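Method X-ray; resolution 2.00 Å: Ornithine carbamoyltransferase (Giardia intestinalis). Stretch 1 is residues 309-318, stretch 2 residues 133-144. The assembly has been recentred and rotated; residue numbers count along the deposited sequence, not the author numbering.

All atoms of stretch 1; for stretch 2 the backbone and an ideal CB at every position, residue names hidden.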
ATOM      1  N   ASN A 309      19.460  -1.279   9.815  1.00 33.54           N
ATOM      2  CA  ASN A 309      19.599  -2.745   9.963  1.00 26.70           C
ATOM      3  C   ASN A 309      18.266  -3.434  10.288  1.00 19.27           C
ATOM      4  O   ASN A 309      18.151  -4.657  10.206  1.00 31.70           O
ATOM      5  CB  ASN A 309      20.655  -3.096  11.037  1.00 25.79           C
ATOM      6  CG  ASN A 309      22.081  -2.955  10.514  1.00 30.16           C
ATOM      7  OD1 ASN A 309      22.343  -3.097   9.313  1.00 30.85           O
ATOM      8  ND2 ASN A 309      23.017  -2.706  11.412  1.00 30.27           N
ATOM      9  N   ARG A 310      17.234  -2.657  10.608  1.00 26.63           N
ATOM     10  CA  ARG A 310      15.871  -3.166  10.679  1.00 23.31           C
ATOM     11  C   ARG A 310      15.511  -3.852   9.386  1.00 23.14           C
ATOM     12  O   ARG A 310      14.842  -4.894   9.401  1.00 23.89           O
ATOM     13  CB  ARG A 310      14.835  -2.064  10.993  1.00 21.83           C
ATOM     14  CG  ARG A 310      14.868  -1.535  12.451  1.00 22.11           C
ATOM     15  CD  ARG A 310      14.625  -2.679  13.470  1.00 17.97           C
ATOM     16  NE  ARG A 310      13.243  -3.157  13.321  1.00 25.50           N
ATOM     17  CZ  ARG A 310      12.148  -2.534  13.784  1.00 35.58           C
ATOM     18  NH1 ARG A 310      12.242  -1.434  14.528  1.00 32.42           N
ATOM     19  NH2 ARG A 310      10.945  -3.026  13.521  1.00 29.01           N
ATOM     20  N   LEU A 311      16.007  -3.304   8.279  1.00 31.38           N
ATOM     21  CA  LEU A 311      15.710  -3.821   6.941  1.00 27.02           C
ATOM     22  C   LEU A 311      16.247  -5.238   6.794  1.00 30.51           C
ATOM     23  O   LEU A 311      15.513  -6.171   6.521  1.00 28.09           O
ATOM     24  CB  LEU A 311      16.248  -2.876   5.821  1.00 22.16           C
ATOM     25  CG  LEU A 311      16.287  -3.493   4.383  1.00 24.45           C
ATOM     26  CD1 LEU A 311      14.898  -3.954   3.880  1.00 23.03           C
ATOM     27  CD2 LEU A 311      16.993  -2.673   3.359  1.00 24.84           C
ATOM     28  N   HIS A 312      17.557  -5.378   6.918  1.00 29.24           N
ATOM     29  CA  HIS A 312      18.187  -6.669   6.685  1.00 28.15           C
ATOM     30  C   HIS A 312      17.795  -7.728   7.726  1.00 25.82           C
ATOM     31  O   HIS A 312      17.658  -8.896   7.425  1.00 18.86           O
ATOM     32  CB  HIS A 312      19.701  -6.449   6.689  1.00 32.09           C
ATOM     33  CG  HIS A 312      20.129  -5.260   5.887  1.00 24.35           C
ATOM     34  ND1 HIS A 312      19.952  -5.183   4.523  1.00 17.55           N
ATOM     35  CD2 HIS A 312      20.668  -4.079   6.268  1.00 24.15           C
ATOM     36  CE1 HIS A 312      20.404  -4.021   4.095  1.00 24.56           C
ATOM     37  NE2 HIS A 312      20.851  -3.336   5.136  1.00 24.34           N
ATOM     38  N   SER A 313      17.637  -7.332   8.980  1.00 23.40           N
ATOM     39  CA  SER A 313      17.137  -8.286   9.998  1.00 22.18           C
ATOM     40  C   SER A 313      15.669  -8.689   9.766  1.00 25.24           C
ATOM     41  O   SER A 313      15.226  -9.762  10.175  1.00 27.34           O
ATOM     42  CB  SER A 313      17.334  -7.677  11.360  1.00 25.38           C
ATOM     43  OG  SER A 313      16.714  -6.401  11.369  1.00 24.77           O
ATOM     44  N   ALA A 314      14.929  -7.841   9.075  1.00 24.68           N
ATOM     45  CA  ALA A 314      13.547  -8.161   8.740  1.00 22.69           C
ATOM     46  C   ALA A 314      13.539  -9.170   7.633  1.00 27.32           C
ATOM     47  O   ALA A 314      12.735 -10.096   7.681  1.00 25.89           O
ATOM     48  CB  ALA A 314      12.745  -6.900   8.333  1.00 26.58           C
ATOM     49  N   MET A 315      14.421  -9.005   6.632  1.00 27.20           N
ATOM     50  CA  MET A 315      14.435  -9.911   5.485  1.00 27.16           C
ATOM     51  C   MET A 315      14.775 -11.314   5.977  1.00 28.43           C
ATOM     52  O   MET A 315      14.296 -12.307   5.421  1.00 29.37           O
ATOM     53  CB  MET A 315      15.492  -9.503   4.443  1.00 24.91           C
ATOM     54  CG  MET A 315      15.384  -8.095   3.849  1.00 29.38           C
ATOM     55  SD  MET A 315      16.771  -7.610   2.783  1.00 29.91           S
ATOM     56  CE  MET A 315      18.191  -8.214   3.675  1.00 45.08           C
ATOM     57  N   ALA A 316      15.652 -11.391   6.976  1.00 33.02           N
ATOM     58  CA  ALA A 316      16.111 -12.668   7.529  1.00 25.00           C
ATOM     59  C   ALA A 316      14.994 -13.320   8.272  1.00 21.22           C
ATOM     60  O   ALA A 316      14.718 -14.496   8.122  1.00 20.42           O
ATOM     61  CB  ALA A 316      17.319 -12.468   8.450  1.00 23.19           C
ATOM     62  N   VAL A 317      14.332 -12.576   9.150  1.00 24.57           N
ATOM     63  CA  VAL A 317      13.234 -13.165   9.875  1.00 23.28           C
ATOM     64  C   VAL A 317      12.065 -13.660   9.017  1.00 24.71           C
ATOM     65  O   VAL A 317      11.568 -14.773   9.221  1.00 33.19           O
ATOM     66  CB  VAL A 317      12.691 -12.146  10.890  1.00 28.19           C
ATOM     67  CG1 VAL A 317      11.469 -12.698  11.518  1.00 23.13           C
ATOM     68  CG2 VAL A 317      13.791 -11.825  11.920  1.00 22.22           C
ATOM     69  N   LEU A 318      11.625 -12.832   8.064  1.00 27.53           N
ATOM     70  CA  LEU A 318      10.554 -13.180   7.116  1.00 24.45           C
ATOM     71  C   LEU A 318      10.981 -14.399   6.309  1.00 24.62           C
ATOM     72  O   LEU A 318      10.273 -15.342   6.219  1.00 27.17           O
ATOM     73  CB  LEU A 318      10.230 -11.985   6.202  1.00 21.63           C
ATOM     74  CG  LEU A 318       9.609 -10.787   6.991  1.00 27.12           C
ATOM     75  CD1 LEU A 318       9.546  -9.477   6.215  1.00 24.30           C
ATOM     76  CD2 LEU A 318       8.207 -11.143   7.510  1.00 24.11           C
ATOM     77  N   UNK A 133       7.375  -7.682  24.020  1.00 32.27           N
ATOM     78  CA  UNK A 133       8.611  -7.833  23.228  1.00 31.97           C
ATOM     79  C   UNK A 133       8.762  -6.994  21.964  1.00 32.25           C
ATOM     80  O   UNK A 133       7.908  -6.184  21.651  1.00 33.24           O
ATOM     81  CB  UNK A 133       8.741  -9.302  22.819  1.00 31.97           C
ATOM     82  N   UNK A 134       9.852  -7.217  21.224  1.00 34.83           N
ATOM     83  CA  UNK A 134      10.121  -6.548  19.952  1.00 28.34           C
ATOM     84  C   UNK A 134      11.237  -7.273  19.213  1.00 29.55           C
ATOM     85  O   UNK A 134      12.323  -6.719  19.041  1.00 26.88           O
ATOM     86  CB  UNK A 134      10.492  -5.081  20.175  1.00 28.34           C
ATOM     87  N   UNK A 135      10.956  -8.512  18.773  1.00 23.64           N
ATOM     88  CA  UNK A 135      11.950  -9.455  18.276  1.00 30.31           C
ATOM     89  C   UNK A 135      12.570  -9.048  16.959  1.00 32.80           C
ATOM     90  O   UNK A 135      13.704  -9.456  16.677  1.00 35.63           O
ATOM     91  CB  UNK A 135      11.317 -10.840  18.124  1.00 30.31           C
ATOM     92  N   UNK A 136      11.838  -8.276  16.146  1.00 31.32           N
ATOM     93  CA  UNK A 136      12.386  -7.712  14.894  1.00 28.29           C
ATOM     94  C   UNK A 136      13.518  -6.733  15.165  1.00 27.84           C
ATOM     95  O   UNK A 136      14.525  -6.677  14.447  1.00 22.70           O
ATOM     96  CB  UNK A 136      11.284  -7.010  14.097  1.00 28.29           C
ATOM     97  N   UNK A 137      13.339  -5.946  16.218  1.00 19.44           N
ATOM     98  CA  UNK A 137      14.372  -5.052  16.730  1.00 23.33           C
ATOM     99  C   UNK A 137      15.496  -5.904  17.295  1.00 25.52           C
ATOM    100  O   UNK A 137      16.651  -5.532  17.174  1.00 22.62           O
ATOM    101  CB  UNK A 137      13.815  -4.100  17.790  1.00 23.33           C
ATOM    102  N   UNK A 138      15.175  -7.041  17.933  1.00 23.03           N
ATOM    103  CA  UNK A 138      16.238  -7.812  18.597  1.00 35.19           C
ATOM    104  C   UNK A 138      17.181  -8.361  17.555  1.00 24.41           C
ATOM    105  O   UNK A 138      18.377  -8.186  17.683  1.00 28.85           O
ATOM    106  CB  UNK A 138      15.659  -8.948  19.443  1.00 35.19           C
ATOM    107  N   UNK A 139      16.659  -8.960  16.498  1.00 30.31           N
ATOM    108  CA  UNK A 139      17.557  -9.451  15.428  1.00 25.52           C
ATOM    109  C   UNK A 139      18.389  -8.287  14.829  1.00 34.46           C
ATOM    110  O   UNK A 139      19.543  -8.476  14.431  1.00 30.78           O
ATOM    111  CB  UNK A 139      16.743 -10.135  14.328  1.00 25.52           C
ATOM    112  N   UNK A 140      17.797  -7.086  14.805  1.00 31.40           N
ATOM    113  CA  UNK A 140      18.434  -5.875  14.298  1.00 29.65           C
ATOM    114  C   UNK A 140      19.630  -5.505  15.118  1.00 28.29           C
ATOM    115  O   UNK A 140      20.735  -5.361  14.620  1.00 22.57           O
ATOM    116  CB  UNK A 140      17.444  -4.709  14.273  1.00 29.65           C
ATOM    117  N   UNK A 141      19.391  -5.334  16.408  1.00 26.35           N
ATOM    118  CA  UNK A 141      20.414  -4.904  17.368  1.00 27.64           C
ATOM    119  C   UNK A 141      21.578  -5.872  17.557  1.00 31.73           C
ATOM    120  O   UNK A 141      22.736  -5.488  17.462  1.00 25.39           O
ATOM    121  CB  UNK A 141      19.754  -4.667  18.728  1.00 27.64           C
ATOM    122  N   UNK A 142      21.292  -7.150  17.763  1.00 32.04           N
ATOM    123  CA  UNK A 142      22.406  -8.088  17.896  1.00 31.09           C
ATOM    124  C   UNK A 142      23.193  -8.259  16.603  1.00 29.36           C
ATOM    125  O   UNK A 142      24.415  -8.378  16.622  1.00 29.42           O
ATOM    126  CB  UNK A 142      21.885  -9.450  18.359  1.00 31.09           C
ATOM    127  N   UNK A 143      22.499  -8.211  15.479  1.00 28.55           N
ATOM    128  CA  UNK A 143      23.171  -8.082  14.189  1.00 27.63           C
ATOM    129  C   UNK A 143      24.103  -6.856  14.093  1.00 31.20           C
ATOM    130  O   UNK A 143      25.228  -6.955  13.590  1.00 25.18           O
ATOM    131  CB  UNK A 143      22.118  -8.007  13.081  1.00 27.63           C
ATOM    132  N   UNK A 144      23.638  -5.708  14.570  1.00 24.94           N
ATOM    133  CA  UNK A 144      24.416  -4.472  14.582  1.00 28.60           C
ATOM    134  C   UNK A 144      25.624  -4.619  15.499  1.00 32.92           C
ATOM    135  O   UNK A 144      26.730  -4.187  15.151  1.00 25.70           O
ATOM    136  CB  UNK A 144      23.550  -3.292  15.026  1.00 28.60           C
TER

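The two helices cross at 116° between their N-to-C directions, with axes 8.2 Å apart at closest approach. Ser313 CA lies 5.1 Å from the CA of position 140, the closest CA pair across the stretches.

Position 133 has nothing of stretch 1 within 5.5 Å of its ideal CB, and its extended backbone (phi/psi -159/-176) suits many residues; it is Gly133. Position 134 (-166/67) immediately precedes the helix, where Ser, Thr, Asp or Asn would be usual. Its CB points sideways, so only a longer side chain could approach the Arg310 guanidinium. The residue is His134, chi1 t, occupying the N-cap position; the end of its side chain comes nearer to Arg310 than its CB bond suggests. Position 135 begins the helix at phi -69, needs no amide bond to a preceding turn, and has a CB remote from stretch 1. Proline is well suited, and Pro135 is found.

At position 136 the ideal CB is 4.0 Å from Arg310 NH2, and Val317 lies farther along the same side. An aliphatic chain could pass the arginine and reach the valine. Leu136 does so: its CD2 is 4.1 Å from Val317 CG1. Its backbone also contributes, since water 1 donates to Leu136 O (2.8 Å from the water O) and to Arg310 O (2.9 Å), while accepting from Arg310 NE (2.9 Å).

The CB of position 137 points away, yet it is 4.5 Å from Arg310 NH1. A side chain that folds back with an acceptor would suit, so Glu, Gln or Asp are candidates. Gln137 uses chi1 t and chi2 p to bring OE1 2.9 Å from Arg310 NH1, a weak hydrogen bond at 122°.

Position 138 faces away and is unconstrained by stretch 1; it is Met138. Position 139 points toward stretch 1, with CB 3.9 Å from Ser313 CB and 4.2 Å from Val317 CG2. This favours a compact apolar residue such as Val, Ala or Ile. Val139 divides its methyls: CG1 is 3.6 Å from Ser313 CB, and CG2 is 3.6 Å from Val317 CG2.

Position 140 is crowded, its CB 3.4 Å from Ser313 OG and 3.6 Å from Arg310 CD. Small residues fit: Ala, Ser or Cys. Cys140, chi1 t, places SG 3.4 Å from Asn309 C and 3.3 Å from Arg310 N. Ser313 OG donates to Asn309 O at 2.5 Å, so that hydroxyl proton is directed within its own helix.

Positions 141 and 142 have no CB contact, and stretch 1 does not discriminate among residues there; they are Asp141 and Phe142. Asp141 OD2 accepts from Gln137 NE2 at 2.8 Å.

Position 143 points toward stretch 1, but its CB is 5.1 Å from Ser313 CB, leaving room for a long, flexible apolar chain such as Met or Leu. Met143 extends until CE lies 3.6 Å from Asn309 OD1 and 3.9 Å from His312 CB.

At position 144 the CB is 3.7 Å from Asn309 ND2, a donor, so Ser, Thr, Asp or Asn would suit. Thr144 OG1 accepts from Asn309 ND2 at 2.8 Å and 158°, while donating to Cys140 O at 2.9 Å.

Stretch 2, residues 133-144: GHPLQMVCDFMT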
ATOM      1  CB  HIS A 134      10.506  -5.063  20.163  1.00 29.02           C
ATOM      2  CG  HIS A 134      10.387  -4.231  18.919  1.00 31.22           C
ATOM      3  ND1 HIS A 134      10.757  -2.898  18.858  1.00 30.14           N
ATOM      4  CD2 HIS A 134       9.971  -4.564  17.676  1.00 27.03           C
ATOM      5  CE1 HIS A 134      10.561  -2.449  17.632  1.00 18.94           C
ATOM      6  NE2 HIS A 134      10.075  -3.438  16.901  1.00 39.46           N
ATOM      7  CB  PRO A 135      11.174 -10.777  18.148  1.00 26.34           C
ATOM      8  CG  PRO A 135       9.690 -10.382  18.083  1.00 31.44           C
ATOM      9  CD  PRO A 135       9.582  -9.061  18.779  1.00 25.60           C
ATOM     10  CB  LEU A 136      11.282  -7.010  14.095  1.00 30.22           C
ATOM     11  CG  LEU A 136      10.195  -7.885  13.460  1.00 31.78           C
ATOM     12  CD1 LEU A 136       9.021  -6.997  12.932  1.00 24.83           C
ATOM     13  CD2 LEU A 136      10.798  -8.700  12.372  1.00 20.98           C
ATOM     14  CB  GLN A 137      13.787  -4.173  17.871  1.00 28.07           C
ATOM     15  CG  GLN A 137      14.705  -2.993  18.370  1.00 23.79           C
ATOM     16  CD  GLN A 137      15.003  -1.957  17.285  1.00 18.44           C
ATOM     17  OE1 GLN A 137      14.110  -1.331  16.800  1.00 22.51           O
ATOM     18  NE2 GLN A 137      16.259  -1.842  16.864  1.00 25.81           N
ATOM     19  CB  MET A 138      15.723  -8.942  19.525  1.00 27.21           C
ATOM     20  CG  MET A 138      14.980  -8.452  20.745  1.00 25.51           C
ATOM     21  SD  MET A 138      15.859  -7.245  21.785  1.00 26.09           S
ATOM     22  CE  MET A 138      15.378  -5.713  21.039  1.00 21.71           C
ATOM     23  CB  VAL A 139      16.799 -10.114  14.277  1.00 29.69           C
ATOM     24  CG1 VAL A 139      17.807 -10.751  13.257  1.00 23.64           C
ATOM     25  CG2 VAL A 139      15.836 -11.136  14.812  1.00 27.87           C
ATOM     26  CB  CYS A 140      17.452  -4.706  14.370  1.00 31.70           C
ATOM     27  SG  CYS A 140      18.208  -3.204  13.693  1.00 26.93           S
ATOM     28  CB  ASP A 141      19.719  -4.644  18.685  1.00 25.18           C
ATOM     29  CG  ASP A 141      18.722  -3.502  18.586  1.00 30.47           C
ATOM     30  OD1 ASP A 141      17.823  -3.372  19.456  1.00 28.12           O
ATOM     31  OD2 ASP A 141      18.854  -2.732  17.624  1.00 23.48           O
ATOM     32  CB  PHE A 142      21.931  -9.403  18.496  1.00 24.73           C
ATOM     33  CG  PHE A 142      21.401  -9.239  19.870  1.00 28.96           C
ATOM     34  CD1 PHE A 142      20.023  -9.293  20.110  1.00 22.79           C
ATOM     35  CD2 PHE A 142      22.266  -8.955  20.932  1.00 29.73           C
ATOM     36  CE1 PHE A 142      19.534  -9.132  21.372  1.00 25.81           C
ATOM     37  CE2 PHE A 142      21.761  -8.799  22.241  1.00 25.95           C
ATOM     38  CZ  PHE A 142      20.393  -8.880  22.433  1.00 24.70           C
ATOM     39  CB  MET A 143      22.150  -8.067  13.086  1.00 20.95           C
ATOM     40  CG  MET A 143      22.758  -7.834  11.671  1.00 22.20           C
ATOM     41  SD  MET A 143      21.611  -6.875  10.567  1.00 32.63           S
ATOM     42  CE  MET A 143      22.713  -6.669   9.178  1.00 28.03           C
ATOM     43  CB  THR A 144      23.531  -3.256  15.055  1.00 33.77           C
ATOM     44  OG1 THR A 144      22.412  -3.098  14.166  1.00 29.63           O
ATOM     45  CG2 THR A 144      24.362  -1.957  15.140  1.00 26.09           C
TER
HETATM   46  O   HOH W   1      13.745  -5.647  11.950  1.00 33.80           O
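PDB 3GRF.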